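Local coordinates for 5'-nucleotidase SURE (PDB 2WQK) that removes the phosphate from nucleoside 5'-monophosphates by hydrolysis, using a divalent metal ion bound in each subunit, at the interface of chains A and B. Coordinates in Å, arbitrary orientation; residue numbers count along the deposited sequence, not the author numbering. Chains: chain A/B, 5'-nucleotidase SURE.

Contact 1: the interface of chains A and B. Residues chain A 157-158, 178-180, 229-232; chain B 235-237, 240-241, 244.
B:Leu235, B:Asn237 and B:Thr236 lie in a loop segment that pairs with the C-terminal end of strand 225-232 of chain A, an antiparallel beta bridge joining A:Leu231 to B:Thr236. The backbone bonds at this bridge are nearly straight: B:Asn237 N donates to A:Pro230 O at 2.8 Å (174° at H), and A:His232 N reaches B:Leu235 O at 2.9 Å, almost along the C=O axis. B:Leu235 gains a further grip from A:Gln180, whose extended side chain brings OE1 to within 2.9 Å of the B:Leu235 backbone N, while its amide lies obliquely across the leucine branch. The backbone N of the same glutamine donates to B:Thr236 OG1, so A:Gln180 holds two successive residues; the threonine methyl CG2 turns instead toward A:Arg179 CB. B:Asn237, with CG anti to its backbone N (chi1 -167°), lays its amide against the A:His232 ring, the planes 16° apart, and CA sits over the same face toward the rim. Its ND2 hydrogen-bonds to A:Thr158 OG1 at 3.0 Å and also to A:Asp157 O. The imidazole is fixed in rotation by ND1 donating to A:Asp157 OD2 at 2.8 Å, a carboxylate that would probably favour a positive ring. An alanine in place of A:His232 removes the ring that stacks on the B:Asn237 amide and the donor to A:Asp157, and would probably loosen this end of the contact. Farther along chain B, B:Val240, B:Met241 and B:Ile244 pack against A:Pro230. The site thus lies where the C-terminal segment of chain B, leading into 3-10 helix 238-248, meets the end of strand 225-232 of chain A.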
# COMPACT_ATOMS: atom_id res chain seq x y z
N ASP A 157 -31.11 11.25 12.88
CA ASP A 157 -29.79 10.79 13.35
C ASP A 157 -29.61 9.38 12.85
O ASP A 157 -29.23 8.49 13.63
CB ASP A 157 -29.70 10.86 14.91
CG ASP A 157 -28.36 10.36 15.47
OD1 ASP A 157 -27.31 10.54 14.80
OD2 ASP A 157 -28.40 9.79 16.61
N THR A 158 -29.90 9.13 11.57
CA THR A 158 -29.80 7.74 11.18
C THR A 158 -29.38 7.60 9.72
O THR A 158 -29.72 8.41 8.89
CB THR A 158 -31.23 7.07 11.36
OG1 THR A 158 -31.69 7.28 12.70
CG2 THR A 158 -31.21 5.58 11.05
N THR A 178 -33.27 -4.80 12.04
CA THR A 178 -32.35 -5.55 12.88
C THR A 178 -31.45 -4.57 13.69
O THR A 178 -31.33 -3.38 13.36
CB THR A 178 -31.42 -6.42 12.02
OG1 THR A 178 -30.71 -5.59 11.12
CG2 THR A 178 -32.22 -7.51 11.25
N ARG A 179 -30.88 -5.09 14.77
CA ARG A 179 -29.78 -4.42 15.45
C ARG A 179 -28.42 -4.94 14.99
O ARG A 179 -28.30 -6.05 14.49
CB ARG A 179 -29.90 -4.58 16.98
CG ARG A 179 -29.73 -5.99 17.52
CD ARG A 179 -29.81 -6.03 19.04
NE ARG A 179 -29.52 -7.37 19.55
CZ ARG A 179 -30.39 -8.33 19.68
NH1 ARG A 179 -31.64 -8.14 19.28
NH2 ARG A 179 -29.99 -9.52 20.17
N GLN A 180 -27.38 -4.15 15.24
CA GLN A 180 -26.01 -4.57 15.01
C GLN A 180 -25.70 -5.73 15.97
O GLN A 180 -25.78 -5.58 17.17
CB GLN A 180 -25.06 -3.41 15.32
CG GLN A 180 -23.57 -3.71 15.11
CD GLN A 180 -22.71 -2.58 15.59
OE1 GLN A 180 -23.05 -1.92 16.55
NE2 GLN A 180 -21.57 -2.39 14.95
N THR A 229 -30.45 -2.31 9.34
CA THR A 229 -30.13 -1.79 10.66
C THR A 229 -30.04 -0.25 10.57
O THR A 229 -29.29 0.27 9.75
CB THR A 229 -28.76 -2.28 11.15
OG1 THR A 229 -28.71 -3.71 11.12
CG2 THR A 229 -28.43 -1.74 12.58
N PRO A 230 -30.78 0.46 11.44
CA PRO A 230 -30.65 1.91 11.52
C PRO A 230 -29.44 2.20 12.42
O PRO A 230 -29.39 1.75 13.58
CB PRO A 230 -31.95 2.37 12.18
CG PRO A 230 -32.35 1.22 13.05
CD PRO A 230 -31.77 -0.05 12.42
N LEU A 231 -28.48 2.92 11.87
CA LEU A 231 -27.24 3.26 12.60
C LEU A 231 -27.28 4.72 13.00
O LEU A 231 -27.72 5.60 12.23
CB LEU A 231 -26.04 3.07 11.68
CG LEU A 231 -25.77 1.66 11.13
CD1 LEU A 231 -24.56 1.61 10.16
CD2 LEU A 231 -25.57 0.68 12.33
N HIS A 232 -26.74 4.98 14.20
CA HIS A 232 -26.48 6.33 14.64
C HIS A 232 -25.41 6.99 13.79
O HIS A 232 -24.37 6.38 13.55
CB HIS A 232 -25.93 6.34 16.09
CG HIS A 232 -26.95 6.16 17.14
ND1 HIS A 232 -27.88 7.12 17.46
CD2 HIS A 232 -27.09 5.17 18.06
CE1 HIS A 232 -28.59 6.70 18.50
NE2 HIS A 232 -28.13 5.52 18.88
N LEU B 235 -23.78 0.66 17.69
CA LEU B 235 -24.14 1.73 16.77
C LEU B 235 -25.66 1.79 16.48
O LEU B 235 -26.12 2.70 15.80
CB LEU B 235 -23.39 1.54 15.42
CG LEU B 235 -21.89 1.38 15.42
CD1 LEU B 235 -21.34 1.15 14.00
CD2 LEU B 235 -21.30 2.60 16.08
N THR B 236 -26.40 0.79 16.94
CA THR B 236 -27.83 0.69 16.56
C THR B 236 -28.62 1.87 17.14
O THR B 236 -28.52 2.19 18.32
CB THR B 236 -28.46 -0.60 17.10
OG1 THR B 236 -27.62 -1.71 16.81
CG2 THR B 236 -29.90 -0.80 16.62
N ASN B 237 -29.42 2.51 16.29
CA ASN B 237 -30.35 3.52 16.76
C ASN B 237 -31.68 2.86 17.16
O ASN B 237 -32.62 2.75 16.37
CB ASN B 237 -30.54 4.64 15.72
CG ASN B 237 -31.26 5.84 16.30
OD1 ASN B 237 -31.94 5.72 17.35
ND2 ASN B 237 -31.16 6.98 15.61
N VAL B 240 -35.41 4.57 16.89
CA VAL B 240 -36.06 4.81 15.61
C VAL B 240 -36.46 3.56 14.83
O VAL B 240 -37.03 3.66 13.72
CB VAL B 240 -35.21 5.70 14.69
CG1 VAL B 240 -34.80 7.01 15.40
CG2 VAL B 240 -34.01 4.97 14.14
N MET B 241 -36.25 2.37 15.40
CA MET B 241 -36.61 1.14 14.68
C MET B 241 -38.07 1.14 14.27
O MET B 241 -38.41 0.75 13.14
CB MET B 241 -36.26 -0.09 15.52
CG MET B 241 -34.79 -0.32 15.64
SD MET B 241 -34.47 -1.74 16.70
CE MET B 241 -32.94 -2.30 15.98
N ILE B 244 -38.91 2.69 10.87
CA ILE B 244 -38.54 2.05 9.61
C ILE B 244 -39.16 0.66 9.44
O ILE B 244 -38.81 -0.07 8.52
CB ILE B 244 -37.03 2.05 9.37
CG1 ILE B 244 -36.30 1.31 10.49
CG2 ILE B 244 -36.51 3.52 9.21
CD1 ILE B 244 -34.90 0.90 10.11

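Contact 2: the interface of chains A and B. Residues chain A 44-45, 70, 110, 113-114; chain B 104-105.
A hydrogen bond across the subunits joins the phenol of B:Tyr105 to the carboxylate of A:Glu114. B:Tyr105 OH donates at 2.6 Å to A:Glu114 OE2, which accepts with its anti lone pair, the one directed away from the other carboxylate oxygen. The two side chains meet tip to tip, and their planes lie only 11° apart, so OE2 sits at the ring edge and in its plane. A bend at chi2 (-69°) turns the glutamate chain and helps present its carboxylate to the phenol. The acidic partner would be expected to polarise the hydroxyl.

Over one ring face the contact is of CH-pi type. A:Ser45 CA stands above the centre of the tyrosine ring, 3.8 Å from its centroid, and its CB lies near the CG end of the same ring. The preceding residue contributes its backbone: A:His44 O comes to 3.4 Å from B:Tyr105 CE1, a contact with a ring carbon on the side away from the carboxylate.

Van der Waals contacts come from helix 107-117 and the start of helix 69-80. A:Met113 leaves its helix with CG anti to the backbone N (chi1 -175°), then bends at chi3 so that its methyl CE touches B:Tyr105 OH at 3.4 Å. Its sulfur SD meets B:Thr104 OG1 at 3.5 Å, placing the thioether against both consecutive residues of chain B. A:Ser110 approaches the tyrosine through CB, 3.6 Å from OH, and the methyl of A:Ala70 lies near the same oxygen.

B:Tyr105, at the end of 3-10 helix 100-105, therefore inserts like a plug between helix 107-117, the start of helix 69-80 and the loop at A:His44 and A:Ser45. By anchoring one subunit in the other, the tyrosine probably helps to hold the two together in the deposited assembly, if this pairing is the biological one.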
# COMPACT_ATOMS: atom_id res chain seq x y z
N HIS A 44 -10.06 4.41 4.29
CA HIS A 44 -11.32 4.93 3.74
C HIS A 44 -11.57 6.40 4.07
O HIS A 44 -12.62 6.92 3.75
CB HIS A 44 -12.49 4.08 4.26
CG HIS A 44 -12.34 2.63 3.96
ND1 HIS A 44 -12.65 1.63 4.87
CD2 HIS A 44 -11.88 2.01 2.85
CE1 HIS A 44 -12.38 0.46 4.31
NE2 HIS A 44 -11.93 0.66 3.09
N SER A 45 -10.61 7.08 4.69
CA SER A 45 -10.87 8.44 5.15
C SER A 45 -10.98 9.43 3.97
O SER A 45 -10.61 9.12 2.84
CB SER A 45 -9.79 8.93 6.13
OG SER A 45 -8.59 9.17 5.45
N ALA A 70 -15.63 8.04 0.72
CA ALA A 70 -15.79 9.38 1.24
C ALA A 70 -15.46 10.47 0.20
O ALA A 70 -16.23 11.43 0.01
CB ALA A 70 -14.96 9.54 2.51
N SER A 110 -19.05 3.52 5.22
CA SER A 110 -18.57 4.90 5.39
C SER A 110 -19.05 5.83 4.26
O SER A 110 -19.31 7.02 4.52
CB SER A 110 -17.05 4.93 5.54
OG SER A 110 -16.39 4.59 4.38
N MET A 113 -22.40 6.83 5.44
CA MET A 113 -22.18 7.75 6.55
C MET A 113 -21.87 9.16 6.08
O MET A 113 -22.44 10.09 6.58
CB MET A 113 -21.06 7.21 7.46
CG MET A 113 -20.86 8.06 8.71
SD MET A 113 -19.32 7.64 9.57
CE MET A 113 -18.13 8.26 8.37
N GLU A 114 -20.99 9.25 5.11
CA GLU A 114 -20.61 10.55 4.55
C GLU A 114 -21.80 11.28 3.92
O GLU A 114 -21.96 12.51 4.05
CB GLU A 114 -19.43 10.43 3.58
CG GLU A 114 -18.15 10.02 4.28
CD GLU A 114 -17.55 11.10 5.21
OE1 GLU A 114 -17.93 12.29 5.14
OE2 GLU A 114 -16.67 10.73 6.02
N THR B 104 -14.52 7.76 13.24
CA THR B 104 -14.84 6.52 12.55
C THR B 104 -13.66 5.91 11.81
O THR B 104 -13.58 4.72 11.62
CB THR B 104 -15.96 6.75 11.51
OG1 THR B 104 -17.16 7.13 12.22
CG2 THR B 104 -16.18 5.51 10.66
N TYR B 105 -12.75 6.76 11.33
CA TYR B 105 -11.62 6.35 10.51
C TYR B 105 -10.32 6.15 11.31
O TYR B 105 -9.27 5.80 10.76
CB TYR B 105 -11.34 7.39 9.42
CG TYR B 105 -12.53 7.65 8.49
CD1 TYR B 105 -12.96 6.67 7.66
CD2 TYR B 105 -13.21 8.83 8.50
CE1 TYR B 105 -14.03 6.88 6.83
CE2 TYR B 105 -14.29 9.05 7.66
CZ TYR B 105 -14.69 8.06 6.81
OH TYR B 105 -15.78 8.26 5.95

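The centres of contact 1 and contact 2 lie about 17 Å apart on the same two-fold symmetric interface, and they share no residue or secondary-structure element. Contact 1 joins a C-terminal segment to a strand end through backbone pairing together with side-chain bonds and packing, whereas contact 2 relies on the side chain of one tyrosine inserted among helices and a loop. In both, chain B supplies the reaching segment and chain A the receiving surface; symmetry repeats each with the roles exchanged. The pair of subunits is thus fastened reciprocally at separate places, which probably limits rocking of one subunit against the other within the deposited tetramer.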